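Local coordinates for type III secretion system effector HopBA1 (Pseudomonas syringae pv. aptata, PDB 5T09), which acts as a virulence factor recognised by the Arabidopsis TIR-only protein RBA1, whose self-association it enhances and which then triggers plant cell death, at residues A168-A173 and D204-L209; L49-D54 and S185-G190; G139-M144 and L163-A168. All blocks are in the same frame, centred on the assembly; numbering follows the deposited sequence.

Contact 1 (A168-A173 and D204-L209). With K (potassium ion), chain B.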
ATOM      1  N   ALA A 168      -1.971 -12.209  -8.533  1.00 40.70           N
ATOM      2  CA  ALA A 168      -3.262 -12.369  -7.875  1.00 46.39           C
ATOM      3  C   ALA A 168      -3.649 -11.117  -7.099  1.00 39.73           C
ATOM      4  O   ALA A 168      -4.824 -10.735  -7.077  1.00 38.43           O
ATOM      5  CB  ALA A 168      -3.227 -13.581  -6.945  1.00 44.78           C
ATOM      6  N   TRP A 169      -2.680 -10.481  -6.439  1.00 35.04           N
ATOM      7  CA  TRP A 169      -2.922  -9.171  -5.846  1.00 37.83           C
ATOM      8  C   TRP A 169      -3.506  -8.213  -6.875  1.00 33.11           C
ATOM      9  O   TRP A 169      -4.454  -7.471  -6.590  1.00 36.16           O
ATOM     10  CB  TRP A 169      -1.620  -8.591  -5.306  1.00 36.58           C
ATOM     11  CG  TRP A 169      -1.150  -9.120  -3.987  1.00 38.59           C
ATOM     12  CD1 TRP A 169      -1.592 -10.227  -3.325  1.00 34.58           C
ATOM     13  CD2 TRP A 169      -0.132  -8.541  -3.173  1.00 36.13           C
ATOM     14  NE1 TRP A 169      -0.906 -10.372  -2.140  1.00 34.80           N
ATOM     15  CE2 TRP A 169      -0.002  -9.349  -2.026  1.00 40.03           C
ATOM     16  CE3 TRP A 169       0.689  -7.418  -3.305  1.00 37.51           C
ATOM     17  CZ2 TRP A 169       0.916  -9.067  -1.018  1.00 39.21           C
ATOM     18  CZ3 TRP A 169       1.596  -7.141  -2.311  1.00 32.12           C
ATOM     19  CH2 TRP A 169       1.701  -7.958  -1.175  1.00 39.17           C
ATOM     20  N   ASP A 170      -2.932  -8.210  -8.078  1.00 36.71           N
ATOM     21  CA  ASP A 170      -3.374  -7.295  -9.125  1.00 41.48           C
ATOM     22  C   ASP A 170      -4.783  -7.634  -9.595  1.00 38.62           C
ATOM     23  O   ASP A 170      -5.606  -6.737  -9.812  1.00 34.49           O
ATOM     24  CB  ASP A 170      -2.378  -7.337 -10.285  1.00 35.96           C
ATOM     25  CG  ASP A 170      -2.775  -6.441 -11.437  1.00 44.01           C
ATOM     26  OD1 ASP A 170      -2.586  -5.210 -11.333  1.00 37.90           O
ATOM     27  OD2 ASP A 170      -3.262  -6.970 -12.456  1.00 41.98           O
ATOM     28  N   ALA A 171      -5.088  -8.926  -9.735  1.00 39.53           N
ATOM     29  CA  ALA A 171      -6.421  -9.322 -10.173  1.00 39.22           C
ATOM     30  C   ALA A 171      -7.478  -8.899  -9.161  1.00 42.17           C
ATOM     31  O   ALA A 171      -8.567  -8.451  -9.541  1.00 40.58           O
ATOM     32  CB  ALA A 171      -6.471 -10.834 -10.402  1.00 41.37           C
ATOM     33  N   ALA A 172      -7.175  -9.035  -7.866  1.00 40.06           N
ATOM     34  CA  ALA A 172      -8.131  -8.649  -6.834  1.00 37.98           C
ATOM     35  C   ALA A 172      -8.298  -7.136  -6.771  1.00 40.10           C
ATOM     36  O   ALA A 172      -9.414  -6.636  -6.591  1.00 43.44           O
ATOM     37  CB  ALA A 172      -7.683  -9.189  -5.478  1.00 37.88           C
ATOM     38  N   ALA A 173      -7.198  -6.389  -6.894  1.00 38.24           N
ATOM     39  CA  ALA A 173      -7.288  -4.933  -6.860  1.00 38.16           C
ATOM     40  C   ALA A 173      -8.049  -4.406  -8.067  1.00 40.17           C
ATOM     41  O   ALA A 173      -8.823  -3.449  -7.954  1.00 43.18           O
ATOM     42  CB  ALA A 173      -5.888  -4.322  -6.801  1.00 36.84           C
ATOM     43  N   ASP A 204       4.197  -8.208 -12.968  1.00 49.29           N
ATOM     44  CA  ASP A 204       2.911  -8.905 -13.003  1.00 53.67           C
ATOM     45  C   ASP A 204       1.773  -8.062 -12.437  1.00 47.73           C
ATOM     46  O   ASP A 204       0.747  -8.608 -12.026  1.00 42.46           O
ATOM     47  CB  ASP A 204       2.980 -10.244 -12.260  1.00 53.00           C
ATOM     48  CG  ASP A 204       3.901 -11.241 -12.938  1.00 57.33           C
ATOM     49  OD1 ASP A 204       3.937 -11.264 -14.184  1.00 67.78           O
ATOM     50  OD2 ASP A 204       4.589 -11.999 -12.223  1.00 55.67           O
HETATM   51  N   MSE A 205       1.931  -6.740 -12.400  1.00 45.53           N
HETATM   52  CA  MSE A 205       0.852  -5.852 -11.973  1.00 41.60           C
HETATM   53  C   MSE A 205       0.717  -4.685 -12.948  1.00 49.01           C
HETATM   54  O   MSE A 205       1.602  -4.448 -13.768  1.00 54.48           O
HETATM   55  CB  MSE A 205       1.100  -5.337 -10.548  1.00 39.08           C
HETATM   56  CG  MSE A 205       1.480  -6.433  -9.554  1.00 44.28           C
HETATM   57 SE   MSE A 205       1.611  -5.822  -7.700  1.00 45.90          SE
HETATM   58  CE  MSE A 205      -0.300  -5.706  -7.310  1.00 38.52           C
ATOM     59  N   ARG A 206      -0.396  -3.961 -12.859  1.00 42.27           N
ATOM     60  CA  ARG A 206      -0.651  -2.871 -13.785  1.00 45.35           C
ATOM     61  C   ARG A 206       0.338  -1.726 -13.557  1.00 46.54           C
ATOM     62  O   ARG A 206       0.757  -1.474 -12.422  1.00 44.37           O
ATOM     63  CB  ARG A 206      -2.070  -2.346 -13.618  1.00 47.26           C
ATOM     64  CG  ARG A 206      -3.158  -3.358 -13.903  1.00 53.73           C
ATOM     65  CD  ARG A 206      -4.459  -2.911 -13.267  1.00 54.98           C
ATOM     66  NE  ARG A 206      -4.362  -2.924 -11.811  1.00 56.91           N
ATOM     67  CZ  ARG A 206      -5.243  -2.357 -10.993  1.00 52.23           C
ATOM     68  NH1 ARG A 206      -6.301  -1.724 -11.481  1.00 62.14           N
ATOM     69  NH2 ARG A 206      -5.063  -2.429  -9.684  1.00 44.99           N
ATOM     70  N   PRO A 207       0.708  -1.001 -14.613  1.00 49.42           N
ATOM     71  CA  PRO A 207       1.607   0.146 -14.430  1.00 51.85           C
ATOM     72  C   PRO A 207       1.013   1.167 -13.470  1.00 52.11           C
ATOM     73  O   PRO A 207      -0.184   1.453 -13.498  1.00 50.96           O
ATOM     74  CB  PRO A 207       1.751   0.721 -15.844  1.00 61.23           C
ATOM     75  CG  PRO A 207       1.351  -0.382 -16.758  1.00 68.40           C
ATOM     76  CD  PRO A 207       0.320  -1.173 -16.022  1.00 56.09           C
ATOM     77  N   GLY A 208       1.867   1.715 -12.615  1.00 50.29           N
ATOM     78  CA  GLY A 208       1.434   2.738 -11.682  1.00 48.79           C
ATOM     79  C   GLY A 208       2.628   3.409 -11.043  1.00 49.26           C
ATOM     80  O   GLY A 208       3.761   2.925 -11.119  1.00 52.31           O
ATOM     81  N   LEU A 209       2.351   4.543 -10.409  1.00 54.38           N
ATOM     82  CA  LEU A 209       3.364   5.280  -9.665  1.00 54.03           C
ATOM     83  C   LEU A 209       3.633   4.558  -8.349  1.00 48.24           C
ATOM     84  O   LEU A 209       2.711   4.337  -7.559  1.00 44.31           O
ATOM     85  CB  LEU A 209       2.884   6.713  -9.428  1.00 65.69           C
ATOM     86  CG  LEU A 209       3.833   7.778  -8.860  1.00 70.73           C
ATOM     87  CD1 LEU A 209       4.014   7.642  -7.354  1.00 63.08           C
ATOM     88  CD2 LEU A 209       5.173   7.731  -9.566  1.00 78.80           C
TER
HETATM   89  K     K B 301       4.049  -4.007 -14.746  1.00 51.21           K
HETATM   90  O   HOH W   1      -2.486  -3.693  -9.312  1.00 33.54           O

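Contact 2 (L49-D54 and S185-G190)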
ATOM      1  N   LEU A  49      -3.206   5.178 -10.843  1.00 47.01           N
ATOM      2  CA  LEU A  49      -2.836   4.076  -9.967  1.00 43.53           C
ATOM      3  C   LEU A  49      -1.532   4.414  -9.264  1.00 49.09           C
ATOM      4  O   LEU A  49      -0.538   4.753  -9.915  1.00 44.85           O
ATOM      5  CB  LEU A  49      -2.696   2.768 -10.755  1.00 48.69           C
ATOM      6  CG  LEU A  49      -2.304   1.525  -9.951  1.00 43.24           C
ATOM      7  CD1 LEU A  49      -3.344   1.209  -8.892  1.00 49.35           C
ATOM      8  CD2 LEU A  49      -2.114   0.336 -10.877  1.00 50.18           C
ATOM      9  N   VAL A  50      -1.550   4.320  -7.936  1.00 47.43           N
ATOM     10  CA  VAL A  50      -0.383   4.559  -7.097  1.00 53.24           C
ATOM     11  C   VAL A  50      -0.176   3.340  -6.213  1.00 47.20           C
ATOM     12  O   VAL A  50      -1.136   2.796  -5.657  1.00 38.98           O
ATOM     13  CB  VAL A  50      -0.548   5.829  -6.235  1.00 48.00           C
ATOM     14  CG1 VAL A  50       0.593   5.960  -5.228  1.00 42.32           C
ATOM     15  CG2 VAL A  50      -0.623   7.067  -7.123  1.00 49.06           C
ATOM     16  N   TYR A  51       1.076   2.915  -6.082  1.00 43.79           N
ATOM     17  CA  TYR A  51       1.456   1.850  -5.163  1.00 39.09           C
ATOM     18  C   TYR A  51       2.185   2.457  -3.976  1.00 40.53           C
ATOM     19  O   TYR A  51       3.140   3.220  -4.157  1.00 45.74           O
ATOM     20  CB  TYR A  51       2.353   0.818  -5.850  1.00 36.33           C
ATOM     21  CG  TYR A  51       1.678   0.022  -6.942  1.00 36.28           C
ATOM     22  CD1 TYR A  51       0.999  -1.151  -6.652  1.00 33.53           C
ATOM     23  CD2 TYR A  51       1.723   0.442  -8.263  1.00 39.30           C
ATOM     24  CE1 TYR A  51       0.385  -1.889  -7.650  1.00 35.99           C
ATOM     25  CE2 TYR A  51       1.111  -0.284  -9.265  1.00 41.71           C
ATOM     26  CZ  TYR A  51       0.443  -1.447  -8.952  1.00 41.23           C
ATOM     27  OH  TYR A  51      -0.166  -2.173  -9.944  1.00 41.84           O
ATOM     28  N   ILE A  52       1.739   2.118  -2.770  1.00 38.82           N
ATOM     29  CA  ILE A  52       2.407   2.523  -1.538  1.00 33.89           C
ATOM     30  C   ILE A  52       3.165   1.310  -1.019  1.00 35.10           C
ATOM     31  O   ILE A  52       2.558   0.339  -0.556  1.00 32.00           O
ATOM     32  CB  ILE A  52       1.416   3.050  -0.493  1.00 34.95           C
ATOM     33  CG1 ILE A  52       0.715   4.309  -1.008  1.00 40.92           C
ATOM     34  CG2 ILE A  52       2.139   3.347   0.829  1.00 36.80           C
ATOM     35  CD1 ILE A  52      -0.380   4.823  -0.090  1.00 44.22           C
ATOM     36  N   GLY A  53       4.494   1.364  -1.090  1.00 34.44           N
ATOM     37  CA  GLY A  53       5.314   0.266  -0.626  1.00 38.15           C
ATOM     38  C   GLY A  53       5.419   0.256   0.883  1.00 43.17           C
ATOM     39  O   GLY A  53       6.098   1.102   1.472  1.00 44.63           O
ATOM     40  N   ASP A  54       4.742  -0.689   1.525  1.00 37.42           N
ATOM     41  CA  ASP A  54       4.706  -0.721   2.977  1.00 37.41           C
ATOM     42  C   ASP A  54       6.012  -1.260   3.537  1.00 37.99           C
ATOM     43  O   ASP A  54       6.638  -2.152   2.956  1.00 41.62           O
ATOM     44  CB  ASP A  54       3.549  -1.583   3.476  1.00 39.08           C
ATOM     45  CG  ASP A  54       3.222  -1.319   4.927  1.00 44.51           C
ATOM     46  OD1 ASP A  54       3.066  -0.131   5.286  1.00 37.07           O
ATOM     47  OD2 ASP A  54       3.139  -2.290   5.709  1.00 41.22           O
ATOM     48  N   SER A 185      -7.178   4.532  -7.941  1.00 51.28           N
ATOM     49  CA  SER A 185      -7.004   3.536  -6.897  1.00 46.93           C
ATOM     50  C   SER A 185      -5.586   3.602  -6.348  1.00 48.41           C
ATOM     51  O   SER A 185      -4.652   4.017  -7.038  1.00 51.57           O
ATOM     52  CB  SER A 185      -7.285   2.120  -7.419  1.00 44.25           C
ATOM     53  OG  SER A 185      -7.194   1.171  -6.376  1.00 59.87           O
ATOM     54  N   ILE A 186      -5.444   3.198  -5.088  1.00 43.14           N
ATOM     55  CA  ILE A 186      -4.145   3.014  -4.454  1.00 42.49           C
ATOM     56  C   ILE A 186      -4.049   1.564  -4.012  1.00 45.38           C
ATOM     57  O   ILE A 186      -4.999   1.020  -3.435  1.00 40.10           O
ATOM     58  CB  ILE A 186      -3.950   3.965  -3.258  1.00 41.16           C
ATOM     59  CG1 ILE A 186      -3.885   5.412  -3.744  1.00 46.73           C
ATOM     60  CG2 ILE A 186      -2.680   3.601  -2.478  1.00 41.50           C
ATOM     61  CD1 ILE A 186      -3.943   6.440  -2.636  1.00 55.73           C
ATOM     62  N   VAL A 187      -2.908   0.941  -4.290  1.00 41.12           N
ATOM     63  CA  VAL A 187      -2.592  -0.400  -3.815  1.00 34.62           C
ATOM     64  C   VAL A 187      -1.513  -0.270  -2.750  1.00 35.58           C
ATOM     65  O   VAL A 187      -0.446   0.300  -3.004  1.00 38.26           O
ATOM     66  CB  VAL A 187      -2.136  -1.315  -4.964  1.00 34.73           C
ATOM     67  CG1 VAL A 187      -1.545  -2.616  -4.431  1.00 35.18           C
ATOM     68  CG2 VAL A 187      -3.302  -1.602  -5.891  1.00 36.01           C
ATOM     69  N   TRP A 188      -1.793  -0.806  -1.565  1.00 32.20           N
ATOM     70  CA  TRP A 188      -0.931  -0.667  -0.396  1.00 30.61           C
ATOM     71  C   TRP A 188      -0.497  -2.063   0.029  1.00 33.38           C
ATOM     72  O   TRP A 188      -1.327  -2.875   0.451  1.00 36.66           O
ATOM     73  CB  TRP A 188      -1.673   0.064   0.723  1.00 34.42           C
ATOM     74  CG  TRP A 188      -0.898   0.270   1.988  1.00 30.95           C
ATOM     75  CD1 TRP A 188       0.449   0.158   2.165  1.00 39.18           C
ATOM     76  CD2 TRP A 188      -1.442   0.633   3.259  1.00 34.35           C
ATOM     77  NE1 TRP A 188       0.778   0.434   3.472  1.00 36.41           N
ATOM     78  CE2 TRP A 188      -0.368   0.728   4.164  1.00 35.85           C
ATOM     79  CE3 TRP A 188      -2.737   0.889   3.719  1.00 36.50           C
ATOM     80  CZ2 TRP A 188      -0.551   1.063   5.504  1.00 39.57           C
ATOM     81  CZ3 TRP A 188      -2.916   1.223   5.046  1.00 39.67           C
ATOM     82  CH2 TRP A 188      -1.831   1.303   5.925  1.00 34.40           C
ATOM     83  N   GLY A 189       0.795  -2.342  -0.101  1.00 32.44           N
ATOM     84  CA  GLY A 189       1.326  -3.657   0.204  1.00 32.97           C
ATOM     85  C   GLY A 189       2.822  -3.584   0.390  1.00 33.90           C
ATOM     86  O   GLY A 189       3.452  -2.550   0.152  1.00 40.99           O
ATOM     87  N   GLY A 190       3.390  -4.709   0.819  1.00 34.78           N
ATOM     88  CA  GLY A 190       4.810  -4.781   1.110  1.00 33.77           C
ATOM     89  C   GLY A 190       5.686  -4.289  -0.022  1.00 38.37           C
ATOM     90  O   GLY A 190       5.539  -4.726  -1.167  1.00 39.33           O
TER

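Contact 3 (G139-M144 and L163-A168)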
ATOM      1  N   GLY A 139      -9.483  -6.029   0.092  1.00 40.55           N
ATOM      2  CA  GLY A 139      -8.294  -6.840   0.278  1.00 41.65           C
ATOM      3  C   GLY A 139      -7.775  -7.408  -1.029  1.00 38.28           C
ATOM      4  O   GLY A 139      -8.540  -7.675  -1.956  1.00 40.73           O
ATOM      5  N   ILE A 140      -6.456  -7.586  -1.097  1.00 38.33           N
ATOM      6  CA  ILE A 140      -5.804  -8.153  -2.273  1.00 39.02           C
ATOM      7  C   ILE A 140      -5.121  -9.477  -1.986  1.00 38.22           C
ATOM      8  O   ILE A 140      -4.737 -10.174  -2.940  1.00 36.83           O
ATOM      9  CB  ILE A 140      -4.775  -7.173  -2.874  1.00 45.81           C
ATOM     10  CG1 ILE A 140      -3.625  -6.957  -1.881  1.00 40.37           C
ATOM     11  CG2 ILE A 140      -5.457  -5.874  -3.245  1.00 39.41           C
ATOM     12  CD1 ILE A 140      -2.562  -5.987  -2.338  1.00 40.72           C
ATOM     13  N   ASP A 141      -4.940  -9.845  -0.724  1.00 35.78           N
ATOM     14  CA  ASP A 141      -4.025 -10.928  -0.414  1.00 38.54           C
ATOM     15  C   ASP A 141      -4.679 -12.285  -0.647  1.00 46.93           C
ATOM     16  O   ASP A 141      -5.905 -12.421  -0.706  1.00 42.29           O
ATOM     17  CB  ASP A 141      -3.535 -10.823   1.030  1.00 37.49           C
ATOM     18  CG  ASP A 141      -2.216 -11.538   1.249  1.00 42.01           C
ATOM     19  OD1 ASP A 141      -1.562 -11.906   0.247  1.00 40.31           O
ATOM     20  OD2 ASP A 141      -1.828 -11.722   2.421  1.00 45.14           O
ATOM     21  N   ARG A 142      -3.828 -13.298  -0.784  1.00 45.41           N
ATOM     22  CA  ARG A 142      -4.255 -14.667  -1.017  1.00 53.32           C
ATOM     23  C   ARG A 142      -3.433 -15.586  -0.132  1.00 52.58           C
ATOM     24  O   ARG A 142      -2.232 -15.364   0.055  1.00 47.00           O
ATOM     25  CB  ARG A 142      -4.087 -15.056  -2.490  1.00 60.91           C
ATOM     26  CG  ARG A 142      -4.289 -16.532  -2.777  1.00 73.25           C
ATOM     27  CD  ARG A 142      -4.212 -16.788  -4.262  1.00 72.30           C
ATOM     28  NE  ARG A 142      -5.314 -16.139  -4.968  1.00 71.25           N
ATOM     29  CZ  ARG A 142      -6.291 -16.769  -5.616  1.00 57.78           C
ATOM     30  NH1 ARG A 142      -6.326 -18.094  -5.689  1.00 58.21           N
ATOM     31  NH2 ARG A 142      -7.238 -16.061  -6.212  1.00 64.89           N
ATOM     32  N   LYS A 143      -4.078 -16.619   0.400  1.00 45.00           N
ATOM     33  CA  LYS A 143      -3.411 -17.497   1.351  1.00 46.37           C
ATOM     34  C   LYS A 143      -2.228 -18.196   0.698  1.00 49.04           C
ATOM     35  O   LYS A 143      -2.313 -18.667  -0.439  1.00 58.04           O
ATOM     36  CB  LYS A 143      -4.388 -18.536   1.900  1.00 56.13           C
ATOM     37  CG  LYS A 143      -3.759 -19.469   2.931  1.00 65.84           C
ATOM     38  CD  LYS A 143      -4.807 -20.248   3.713  1.00 79.69           C
ATOM     39  CE  LYS A 143      -4.214 -20.869   4.973  1.00 92.25           C
ATOM     40  NZ  LYS A 143      -3.137 -21.855   4.681  1.00103.77           N
HETATM   41  N   MSE A 144      -1.120 -18.257   1.429  1.00 52.53           N
HETATM   42  CA  MSE A 144       0.064 -18.978   0.982  1.00 60.65           C
HETATM   43  C   MSE A 144       0.995 -19.227   2.162  1.00 67.35           C
HETATM   44  O   MSE A 144       1.600 -18.300   2.699  1.00 78.97           O
HETATM   45  CB  MSE A 144       0.796 -18.201  -0.109  1.00 67.50           C
HETATM   46  CG  MSE A 144       1.842 -19.029  -0.839  1.00 85.37           C
HETATM   47 SE   MSE A 144       3.145 -17.929  -1.778  1.00 88.82          SE
HETATM   48  CE  MSE A 144       4.020 -17.137  -0.232  1.00102.53           C
ATOM     49  N   LEU A 163       6.594 -13.071  -4.161  1.00 45.17           N
ATOM     50  CA  LEU A 163       6.347 -12.229  -5.327  1.00 44.28           C
ATOM     51  C   LEU A 163       5.502 -12.925  -6.381  1.00 46.77           C
ATOM     52  O   LEU A 163       4.946 -12.247  -7.252  1.00 47.79           O
ATOM     53  CB  LEU A 163       7.668 -11.772  -5.943  1.00 48.11           C
ATOM     54  CG  LEU A 163       8.116 -10.382  -5.483  1.00 61.37           C
ATOM     55  CD1 LEU A 163       8.261 -10.318  -3.968  1.00 67.16           C
ATOM     56  CD2 LEU A 163       9.417  -9.989  -6.166  1.00 68.14           C
ATOM     57  N   ALA A 164       5.379 -14.252  -6.324  1.00 46.37           N
ATOM     58  CA  ALA A 164       4.499 -14.944  -7.258  1.00 46.69           C
ATOM     59  C   ALA A 164       3.045 -14.533  -7.073  1.00 40.77           C
ATOM     60  O   ALA A 164       2.231 -14.744  -7.979  1.00 46.64           O
ATOM     61  CB  ALA A 164       4.635 -16.459  -7.093  1.00 53.69           C
ATOM     62  N   LEU A 165       2.703 -13.947  -5.925  1.00 39.12           N
ATOM     63  CA  LEU A 165       1.335 -13.530  -5.651  1.00 44.04           C
ATOM     64  C   LEU A 165       0.970 -12.210  -6.312  1.00 43.84           C
ATOM     65  O   LEU A 165      -0.206 -11.837  -6.287  1.00 42.19           O
ATOM     66  CB  LEU A 165       1.120 -13.400  -4.141  1.00 47.32           C
ATOM     67  CG  LEU A 165       1.309 -14.660  -3.301  1.00 53.82           C
ATOM     68  CD1 LEU A 165       1.148 -14.326  -1.827  1.00 51.94           C
ATOM     69  CD2 LEU A 165       0.327 -15.745  -3.718  1.00 63.62           C
ATOM     70  N   ASN A 166       1.939 -11.492  -6.887  1.00 43.38           N
ATOM     71  CA  ASN A 166       1.648 -10.191  -7.480  1.00 44.96           C
ATOM     72  C   ASN A 166       0.519 -10.288  -8.497  1.00 38.07           C
ATOM     73  O   ASN A 166      -0.361  -9.423  -8.546  1.00 41.91           O
ATOM     74  CB  ASN A 166       2.906  -9.620  -8.134  1.00 42.65           C
ATOM     75  CG  ASN A 166       3.830  -8.959  -7.139  1.00 38.25           C
ATOM     76  OD1 ASN A 166       3.704  -9.156  -5.930  1.00 42.32           O
ATOM     77  ND2 ASN A 166       4.762  -8.156  -7.641  1.00 36.38           N
ATOM     78  N   VAL A 167       0.530 -11.337  -9.317  1.00 38.84           N
ATOM     79  CA  VAL A 167      -0.495 -11.485 -10.344  1.00 42.23           C
ATOM     80  C   VAL A 167      -1.875 -11.589  -9.713  1.00 37.22           C
ATOM     81  O   VAL A 167      -2.861 -11.096 -10.276  1.00 39.00           O
ATOM     82  CB  VAL A 167      -0.173 -12.703 -11.235  1.00 42.18           C
ATOM     83  CG1 VAL A 167      -0.315 -14.007 -10.460  1.00 43.77           C
ATOM     84  CG2 VAL A 167      -1.053 -12.707 -12.454  1.00 53.63           C
ATOM     85  N   ALA A 168      -1.971 -12.209  -8.533  1.00 40.70           N
ATOM     86  CA  ALA A 168      -3.262 -12.369  -7.875  1.00 46.39           C
ATOM     87  C   ALA A 168      -3.649 -11.117  -7.099  1.00 39.73           C
ATOM     88  O   ALA A 168      -4.824 -10.735  -7.077  1.00 38.43           O
ATOM     89  CB  ALA A 168      -3.227 -13.581  -6.945  1.00 44.78           C
TER
HETATM   90  O   HOH W   2      -5.493 -12.302  -4.384  1.00 44.71           O

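Contact 1 (A168-A173 and D204-L209)
Asp170, on helix 166-179, bonds to Arg206 in the loop that leads into strand 209-214 of this EreA/ChaN-like alpha-beta fold. The polar part centres on a single carboxylate oxygen. Asp170 OD1 accepts from backbone Arg206 N at 2.9 Å (N-H...O 154°) and forms a salt bridge with Arg206 NE, also at 2.9 Å. The two donors reach it from opposite faces of the carboxylate, whose plane stands 66° from the guanidinium. Asp170 CG lies anti to its backbone N (chi1 179°), which directs CG toward the loop. A water in the guanidinium plane, at its edge, accepts from Arg206 NH2 at 2.9 Å.

The apolar part is one pair: the bent chain of selenomethionine Met205 brings CE to 3.8 Å from Trp169 CB, near the plane of the indole and at its edge. Further along the helix, Ala173 CB makes van der Waals contact with Arg206 NH2 at 3.5 Å, oblique to the guanidinium.

The remaining interaction is with the metal. The peptide between Met205 and Arg206 gives its N-H to Asp170 and its carbonyl to potassium; the carbonyl oxygens of Asp200 and Pro202 complete the protein ligands, and Met205 O meets the ion at 2.7 Å.

Contact 2 (L49-D54 and S185-G190)
Strands 49-54 and 185-190 pair in parallel, residue for residue from Leu49 with Ser185 to Asp54 with Gly190, their axes 4.4 Å apart and turned by 23°. They are inner neighbours in the parallel core of the mixed sheet: strand 209-214 continues it beyond 49-54, and strand 77-82 beyond 185-190. Five backbone hydrogen bonds form the parallel ladder, in which Val50 and Ile52 each use both N and O while Tyr51 turns its backbone to strand 209-214. The last of them, Asp54 N to Gly189 O, is straight at the hydrogen, but its donor lies above the carbonyl plane.

On the face carrying Tyr51 and Val187, the two side chains lie side by side and point the same way, with Tyr51 CD1 3.6 Å from Val187 CB. Leu49 CD1 adds a looser contact to Val187 CG2 at 4.1 Å. Tyr51 OH hydrogen-bonds Arg206 O of the loop before strand 209-214.

The other face, covered by helix 60-74, carries Ile52 between Ile186 and Trp188. Ile52 CD1 touches Ile186 CG2 at 3.5 Å, and Ile52 CG2 approaches Trp188 CD1 at 3.8 Å.

At the C-terminal end Asp54 turns toward the neighbouring strand. Its OD2 is bonded to His56, while OD1 lies at the indole edge of Trp188, near the ring plane. Carboxylate and indole planes stand 82° apart, and Trp188 NE1 donates to Asp54 OD1 at 3.0 Å from above the carboxylate plane.

Contact 3 (G139-M144 and L163-A168)
Leu165 and selenomethionine Met144 meet through their side chains, Met144 SE lying 4.0 Å from Leu165 CG and almost as near both methyls. The same leucine pushes CD1 against the loop backbone, 4.0 Å from Arg142 O, so one isobutyl group packs against the chain that leaves strand 136-141. Ala168 CB lies 3.8 Å from Arg142 NE, oblique to the guanidinium.

A second shell sets these groups in place. Leu165 belongs to a type I beta turn, Leu163 to Asn166, that leads into helix 166-179. Asn166 is tied by its side chain to His193 and to Lys203 O. Asp141 OD1 accepts from Trp169 NE1 of the same helix and, weakly, from Arg142 N, which probably helps hold the strand end beside the helix. A water donates to Ile140 O at 2.7 Å and weakly to Ala168 O, and lies at the edge of the Arg142 guanidinium, in its plane.

With no direct hydrogen bond between the two segments, the pairing rests on non-directional van der Waals contact and a water shared by two backbone carbonyls. Directional restraint therefore probably comes from the next residue of the helix, Trp169, through its bond to Asp141.

In the fold
Contact 2 is the core of the fold, fully buried near the chain centre and built on a backbone ladder with apolar rows on both faces; its one side-chain hydrogen bond across the strands lies at their C-terminal end. Contacts 1 and 3 are partly buried, farther out, and share helix 166-179, overlapping at Ala168: contact 1 ties the helix to the potassium-binding loop by charge, contact 3 sets its start against the end of edge strand 136-141 by apolar touch and water. Tyr51 joins contacts 1 and 2, since its hydroxyl and its backbone both bond to 204-209. Val187 and Ile140 bring contacts 2 and 3 together only by packing.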